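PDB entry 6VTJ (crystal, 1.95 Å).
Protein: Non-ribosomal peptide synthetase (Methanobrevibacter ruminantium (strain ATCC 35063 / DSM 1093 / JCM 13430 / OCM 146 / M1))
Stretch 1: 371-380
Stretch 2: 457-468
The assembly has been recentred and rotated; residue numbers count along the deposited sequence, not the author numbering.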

ATOM      1  N   LYS A 371      -7.787  13.457   7.004  1.00 25.04           N
ATOM      2  CA  LYS A 371      -9.053  14.003   7.498  1.00 29.93           C
ATOM      3  C   LYS A 371     -10.145  12.938   7.540  1.00 25.29           C
ATOM      4  O   LYS A 371     -10.900  12.850   8.513  1.00 27.82           O
ATOM      5  CB  LYS A 371      -9.517  15.170   6.629  1.00 25.51           C
ATOM      6  CG  LYS A 371      -8.673  16.420   6.726  1.00 32.71           C
ATOM      7  CD  LYS A 371      -9.357  17.555   5.996  1.00 35.10           C
ATOM      8  CE  LYS A 371      -8.376  18.621   5.553  1.00 48.22           C
ATOM      9  NZ  LYS A 371      -9.109  19.737   4.871  1.00 47.98           N
ATOM     10  N   GLY A 372     -10.254  12.130   6.488  1.00 22.71           N
ATOM     11  CA  GLY A 372     -11.289  11.115   6.455  1.00 25.93           C
ATOM     12  C   GLY A 372     -11.072  10.005   7.463  1.00 25.92           C
ATOM     13  O   GLY A 372     -12.042   9.431   7.973  1.00 25.38           O
ATOM     14  N   ILE A 373      -9.809   9.682   7.761  1.00 24.68           N
ATOM     15  CA  ILE A 373      -9.524   8.680   8.787  1.00 24.84           C
ATOM     16  C   ILE A 373      -9.972   9.194  10.142  1.00 25.32           C
ATOM     17  O   ILE A 373     -10.624   8.483  10.919  1.00 27.57           O
ATOM     18  CB  ILE A 373      -8.031   8.314   8.782  1.00 22.66           C
ATOM     19  CG1 ILE A 373      -7.743   7.369   7.615  1.00 23.84           C
ATOM     20  CG2 ILE A 373      -7.615   7.677  10.102  1.00 24.87           C
ATOM     21  CD1 ILE A 373      -6.283   7.349   7.219  1.00 23.34           C
ATOM     22  N   LEU A 374      -9.652  10.454  10.430  1.00 23.37           N
ATOM     23  CA  LEU A 374     -10.069  11.029  11.699  1.00 26.05           C
ATOM     24  C   LEU A 374     -11.586  11.104  11.808  1.00 24.74           C
ATOM     25  O   LEU A 374     -12.140  10.893  12.891  1.00 27.46           O
ATOM     26  CB  LEU A 374      -9.443  12.408  11.874  1.00 27.02           C
ATOM     27  CG  LEU A 374      -7.939  12.351  12.096  1.00 26.38           C
ATOM     28  CD1 LEU A 374      -7.417  13.739  12.465  1.00 31.69           C
ATOM     29  CD2 LEU A 374      -7.578  11.330  13.173  1.00 25.79           C
ATOM     30  N   ALA A 375     -12.286  11.395  10.702  1.00 26.24           N
ATOM     31  CA  ALA A 375     -13.752  11.458  10.773  1.00 22.29           C
ATOM     32  C   ALA A 375     -14.357  10.078  10.967  1.00 23.95           C
ATOM     33  O   ALA A 375     -15.263   9.895  11.786  1.00 25.31           O
ATOM     34  CB  ALA A 375     -14.331  12.114   9.512  1.00 21.44           C
ATOM     35  N   LEU A 376     -13.895   9.092  10.195  1.00 23.35           N
ATOM     36  CA  LEU A 376     -14.473   7.761  10.276  1.00 24.06           C
ATOM     37  C   LEU A 376     -14.172   7.089  11.606  1.00 26.86           C
ATOM     38  O   LEU A 376     -14.932   6.210  12.019  1.00 24.64           O
ATOM     39  CB  LEU A 376     -13.983   6.904   9.105  1.00 22.52           C
ATOM     40  CG  LEU A 376     -14.451   7.462   7.752  1.00 23.96           C
ATOM     41  CD1 LEU A 376     -13.729   6.809   6.569  1.00 22.89           C
ATOM     42  CD2 LEU A 376     -15.972   7.346   7.596  1.00 25.35           C
ATOM     43  N   SER A 377     -13.104   7.503  12.305  1.00 26.40           N
ATOM     44  CA  SER A 377     -12.812   6.900  13.601  1.00 23.43           C
ATOM     45  C   SER A 377     -13.892   7.210  14.641  1.00 24.88           C
ATOM     46  O   SER A 377     -13.990   6.490  15.638  1.00 26.59           O
ATOM     47  CB  SER A 377     -11.436   7.368  14.088  1.00 27.64           C
ATOM     48  OG  SER A 377     -10.414   6.990  13.149  1.00 30.77           O
ATOM     49  N   LYS A 378     -14.722   8.237  14.416  1.00 27.62           N
ATOM     50  CA  LYS A 378     -15.773   8.632  15.357  1.00 28.33           C
ATOM     51  C   LYS A 378     -17.146   8.019  15.050  1.00 30.58           C
ATOM     52  O   LYS A 378     -18.110   8.310  15.774  1.00 33.62           O
ATOM     53  CB  LYS A 378     -15.909  10.161  15.392  1.00 33.68           C
ATOM     54  CG  LYS A 378     -14.624  10.984  15.653  1.00 29.53           C
ATOM     55  CD  LYS A 378     -15.004  12.482  15.647  1.00 39.59           C
ATOM     56  CE  LYS A 378     -13.827  13.435  15.803  1.00 40.34           C
ATOM     57  NZ  LYS A 378     -13.070  13.553  14.534  1.00 41.77           N
ATOM     58  N   THR A 379     -17.267   7.184  14.010  1.00 27.86           N
ATOM     59  CA  THR A 379     -18.547   6.571  13.651  1.00 27.13           C
ATOM     60  C   THR A 379     -19.003   5.575  14.734  1.00 30.26           C
ATOM     61  O   THR A 379     -18.202   5.147  15.567  1.00 29.08           O
ATOM     62  CB  THR A 379     -18.428   5.881  12.290  1.00 25.10           C
ATOM     63  OG1 THR A 379     -17.372   4.915  12.311  1.00 26.64           O
ATOM     64  CG2 THR A 379     -18.167   6.922  11.157  1.00 23.21           C
ATOM     65  N   PRO A 380     -20.289   5.203  14.747  1.00 30.12           N
ATOM     66  CA  PRO A 380     -20.796   4.298  15.800  1.00 31.01           C
ATOM     67  C   PRO A 380     -20.145   2.918  15.782  1.00 30.01           C
ATOM     68  O   PRO A 380     -19.573   2.478  14.779  1.00 27.76           O
ATOM     69  CB  PRO A 380     -22.294   4.194  15.482  1.00 30.70           C
ATOM     70  CG  PRO A 380     -22.610   5.444  14.651  1.00 26.67           C
ATOM     71  CD  PRO A 380     -21.365   5.635  13.827  1.00 27.36           C
ATOM     72  N   GLN A 457     -21.291   3.590   0.096  1.00 26.16           N
ATOM     73  CA  GLN A 457     -21.678   3.714   1.495  1.00 25.32           C
ATOM     74  C   GLN A 457     -20.709   4.639   2.219  1.00 30.61           C
ATOM     75  O   GLN A 457     -21.121   5.555   2.944  1.00 29.32           O
ATOM     76  CB  GLN A 457     -21.748   2.340   2.177  1.00 25.54           C
ATOM     77  CG  GLN A 457     -22.187   2.396   3.649  1.00 26.23           C
ATOM     78  CD  GLN A 457     -22.555   1.029   4.225  1.00 26.89           C
ATOM     79  OE1 GLN A 457     -23.571   0.451   3.864  1.00 30.24           O
ATOM     80  NE2 GLN A 457     -21.722   0.512   5.124  1.00 24.92           N
ATOM     81  N   THR A 458     -19.406   4.433   2.018  1.00 31.48           N
ATOM     82  CA  THR A 458     -18.455   5.278   2.731  1.00 27.37           C
ATOM     83  C   THR A 458     -18.578   6.725   2.263  1.00 25.63           C
ATOM     84  O   THR A 458     -18.561   7.654   3.079  1.00 25.53           O
ATOM     85  CB  THR A 458     -17.027   4.752   2.551  1.00 24.74           C
ATOM     86  OG1 THR A 458     -16.920   3.436   3.121  1.00 26.66           O
ATOM     87  CG2 THR A 458     -16.020   5.676   3.256  1.00 24.78           C
ATOM     88  N   VAL A 459     -18.735   6.935   0.958  1.00 24.67           N
ATOM     89  CA  VAL A 459     -18.965   8.288   0.468  1.00 21.13           C
ATOM     90  C   VAL A 459     -20.108   8.913   1.245  1.00 25.82           C
ATOM     91  O   VAL A 459     -19.969  10.004   1.818  1.00 27.14           O
ATOM     92  CB  VAL A 459     -19.238   8.265  -1.049  1.00 27.64           C
ATOM     93  CG1 VAL A 459     -19.578   9.674  -1.589  1.00 23.70           C
ATOM     94  CG2 VAL A 459     -18.024   7.743  -1.749  1.00 21.80           C
ATOM     95  N   ASP A 460     -21.215   8.171   1.378  1.00 24.13           N
ATOM     96  CA  ASP A 460     -22.396   8.744   2.006  1.00 24.26           C
ATOM     97  C   ASP A 460     -22.104   9.088   3.443  1.00 27.74           C
ATOM     98  O   ASP A 460     -22.436  10.194   3.918  1.00 28.19           O
ATOM     99  CB  ASP A 460     -23.574   7.777   1.927  1.00 27.94           C
ATOM    100  CG  ASP A 460     -24.103   7.634   0.532  1.00 31.33           C
ATOM    101  OD1 ASP A 460     -23.823   8.534  -0.282  1.00 33.44           O
ATOM    102  OD2 ASP A 460     -24.765   6.618   0.243  1.00 32.68           O
ATOM    103  N   ILE A 461     -21.433   8.166   4.140  1.00 24.63           N
ATOM    104  CA  ILE A 461     -21.180   8.374   5.552  1.00 26.12           C
ATOM    105  C   ILE A 461     -20.285   9.589   5.721  1.00 24.23           C
ATOM    106  O   ILE A 461     -20.587  10.502   6.502  1.00 23.10           O
ATOM    107  CB  ILE A 461     -20.580   7.100   6.173  1.00 25.14           C
ATOM    108  CG1 ILE A 461     -21.649   6.001   6.235  1.00 28.22           C
ATOM    109  CG2 ILE A 461     -20.019   7.377   7.554  1.00 22.23           C
ATOM    110  CD1 ILE A 461     -21.170   4.667   6.868  1.00 25.26           C
ATOM    111  N   LEU A 462     -19.234   9.673   4.902  1.00 24.79           N
ATOM    112  CA  LEU A 462     -18.332  10.808   4.998  1.00 25.77           C
ATOM    113  C   LEU A 462     -19.095  12.092   4.728  1.00 24.54           C
ATOM    114  O   LEU A 462     -18.907  13.095   5.424  1.00 25.71           O
ATOM    115  CB  LEU A 462     -17.183  10.660   4.005  1.00 23.97           C
ATOM    116  CG  LEU A 462     -16.032   9.730   4.345  1.00 22.12           C
ATOM    117  CD1 LEU A 462     -15.264   9.451   3.070  1.00 22.93           C
ATOM    118  CD2 LEU A 462     -15.154  10.408   5.358  1.00 22.84           C
ATOM    119  N   HIS A 463     -20.009  12.057   3.760  1.00 22.82           N
ATOM    120  CA  HIS A 463     -20.733  13.278   3.463  1.00 28.10           C
ATOM    121  C   HIS A 463     -21.603  13.678   4.646  1.00 29.45           C
ATOM    122  O   HIS A 463     -21.635  14.854   5.040  1.00 29.17           O
ATOM    123  CB  HIS A 463     -21.574  13.119   2.212  1.00 28.35           C
ATOM    124  CG  HIS A 463     -22.419  14.316   1.938  1.00 33.42           C
ATOM    125  ND1 HIS A 463     -21.946  15.415   1.254  1.00 30.93           N
ATOM    126  CD2 HIS A 463     -23.690  14.612   2.305  1.00 31.83           C
ATOM    127  CE1 HIS A 463     -22.902  16.327   1.184  1.00 37.18           C
ATOM    128  NE2 HIS A 463     -23.967  15.868   1.819  1.00 31.79           N
ATOM    129  N   SER A 464     -22.257  12.698   5.268  1.00 29.36           N
ATOM    130  CA  SER A 464     -23.048  13.004   6.452  1.00 26.52           C
ATOM    131  C   SER A 464     -22.175  13.624   7.531  1.00 29.30           C
ATOM    132  O   SER A 464     -22.634  14.495   8.274  1.00 32.48           O
ATOM    133  CB  SER A 464     -23.755  11.737   6.930  1.00 25.70           C
ATOM    134  OG  SER A 464     -24.126  11.839   8.287  1.00 35.28           O
ATOM    135  N   LEU A 465     -20.894  13.266   7.568  1.00 29.52           N
ATOM    136  CA  LEU A 465     -19.952  13.778   8.552  1.00 25.10           C
ATOM    137  C   LEU A 465     -19.321  15.102   8.143  1.00 29.89           C
ATOM    138  O   LEU A 465     -18.474  15.621   8.875  1.00 32.72           O
ATOM    139  CB  LEU A 465     -18.852  12.737   8.811  1.00 23.68           C
ATOM    140  CG  LEU A 465     -19.356  11.479   9.512  1.00 28.13           C
ATOM    141  CD1 LEU A 465     -18.260  10.367   9.568  1.00 21.97           C
ATOM    142  CD2 LEU A 465     -19.899  11.812  10.925  1.00 24.97           C
ATOM    143  N   GLY A 466     -19.726  15.669   7.010  1.00 33.79           N
ATOM    144  CA  GLY A 466     -19.202  16.942   6.558  1.00 31.94           C
ATOM    145  C   GLY A 466     -18.020  16.864   5.620  1.00 31.37           C
ATOM    146  O   GLY A 466     -17.370  17.891   5.379  1.00 35.31           O
ATOM    147  N   PHE A 467     -17.736  15.692   5.057  1.00 26.65           N
ATOM    148  CA  PHE A 467     -16.541  15.461   4.252  1.00 28.49           C
ATOM    149  C   PHE A 467     -16.964  15.103   2.833  1.00 28.41           C
ATOM    150  O   PHE A 467     -17.703  14.131   2.631  1.00 28.49           O
ATOM    151  CB  PHE A 467     -15.693  14.345   4.878  1.00 27.14           C
ATOM    152  CG  PHE A 467     -14.473  13.968   4.081  1.00 28.93           C
ATOM    153  CD1 PHE A 467     -14.585  13.285   2.881  1.00 21.87           C
ATOM    154  CD2 PHE A 467     -13.203  14.275   4.556  1.00 26.37           C
ATOM    155  CE1 PHE A 467     -13.463  12.950   2.147  1.00 25.03           C
ATOM    156  CE2 PHE A 467     -12.065  13.938   3.819  1.00 24.18           C
ATOM    157  CZ  PHE A 467     -12.195  13.278   2.617  1.00 25.85           C
ATOM    158  N   ASP A 468     -16.487  15.872   1.855  1.00 26.84           N
ATOM    159  CA  ASP A 468     -16.572  15.513   0.444  1.00 28.88           C
ATOM    160  C   ASP A 468     -15.154  15.448  -0.121  1.00 30.91           C
ATOM    161  O   ASP A 468     -14.265  16.190   0.320  1.00 31.76           O
ATOM    162  CB  ASP A 468     -17.403  16.528  -0.367  1.00 25.89           C
ATOM    163  CG  ASP A 468     -18.911  16.310  -0.249  1.00 33.28           C
ATOM    164  OD1 ASP A 468     -19.348  15.481   0.545  1.00 32.08           O
ATOM    165  OD2 ASP A 468     -19.683  16.976  -0.983  1.00 44.92           O
TER

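Two helices cross here almost at right angles, 81° between their N-to-C directions, with axes 10.4 Å apart at closest approach. No hydrogen bond joins the two stretches; about 356 Å² of summed surface is buried, and the fit rests on shape.

The main bump is Leu 376. Its CA-to-CB bond points sideways, but the m,t rotamer brings the branched end nearer, into a hollow lined by one face of the second helix. There Leu 376 CG lies 3.9 Å from Leu 462 CD2, Leu 376 CD2 lies 4.0 Å from Ile 461 CG2, and Leu 376 CD1 lies 4.2 Å from Thr 458 CG2. These are apolar van der Waals contacts.

Leu 465 is the answering bump. Leu 465 CD1 sits 3.8 Å from Ala 375 O and 3.8 Å from Thr 379 CG2, and the small methyl of Ala 375 leaves room for it, Ala 375 CB to Leu 465 CD1 being 4.3 Å. Thr 379 splits its roles: Thr 379 OG1 donates a 2.8 Å hydrogen bond to Leu 376 O, adding to the backbone bond from Thr 379 N (3.2 Å) that closes the type I turn from Leu 376 to Thr 379, while CG2 faces the apolar contact.

Gly 372 offers a hollow in the backbone. Phe 467 CE2 comes within 3.7 Å of Gly 372 N, and Leu 462 CD2 within 4.1 Å of Gly 372 CA. An ideal CB there would stand 3.7 Å from Phe 467 CE2 and 3.8 Å from Leu 462 CD2, so the site is snug. Lys 371 CB meets the ring edge, 4.0 Å from Phe 467 CE2, while the end of its side chain leads away.

A Schellman motif turns the second stretch after its helix: Gly 466 takes positive phi, Gly 466 N bonds His 463 O (2.9 Å), and Phe 467 N bonds Leu 462 O (2.9 Å), with Phe 467 pointing toward the first helix.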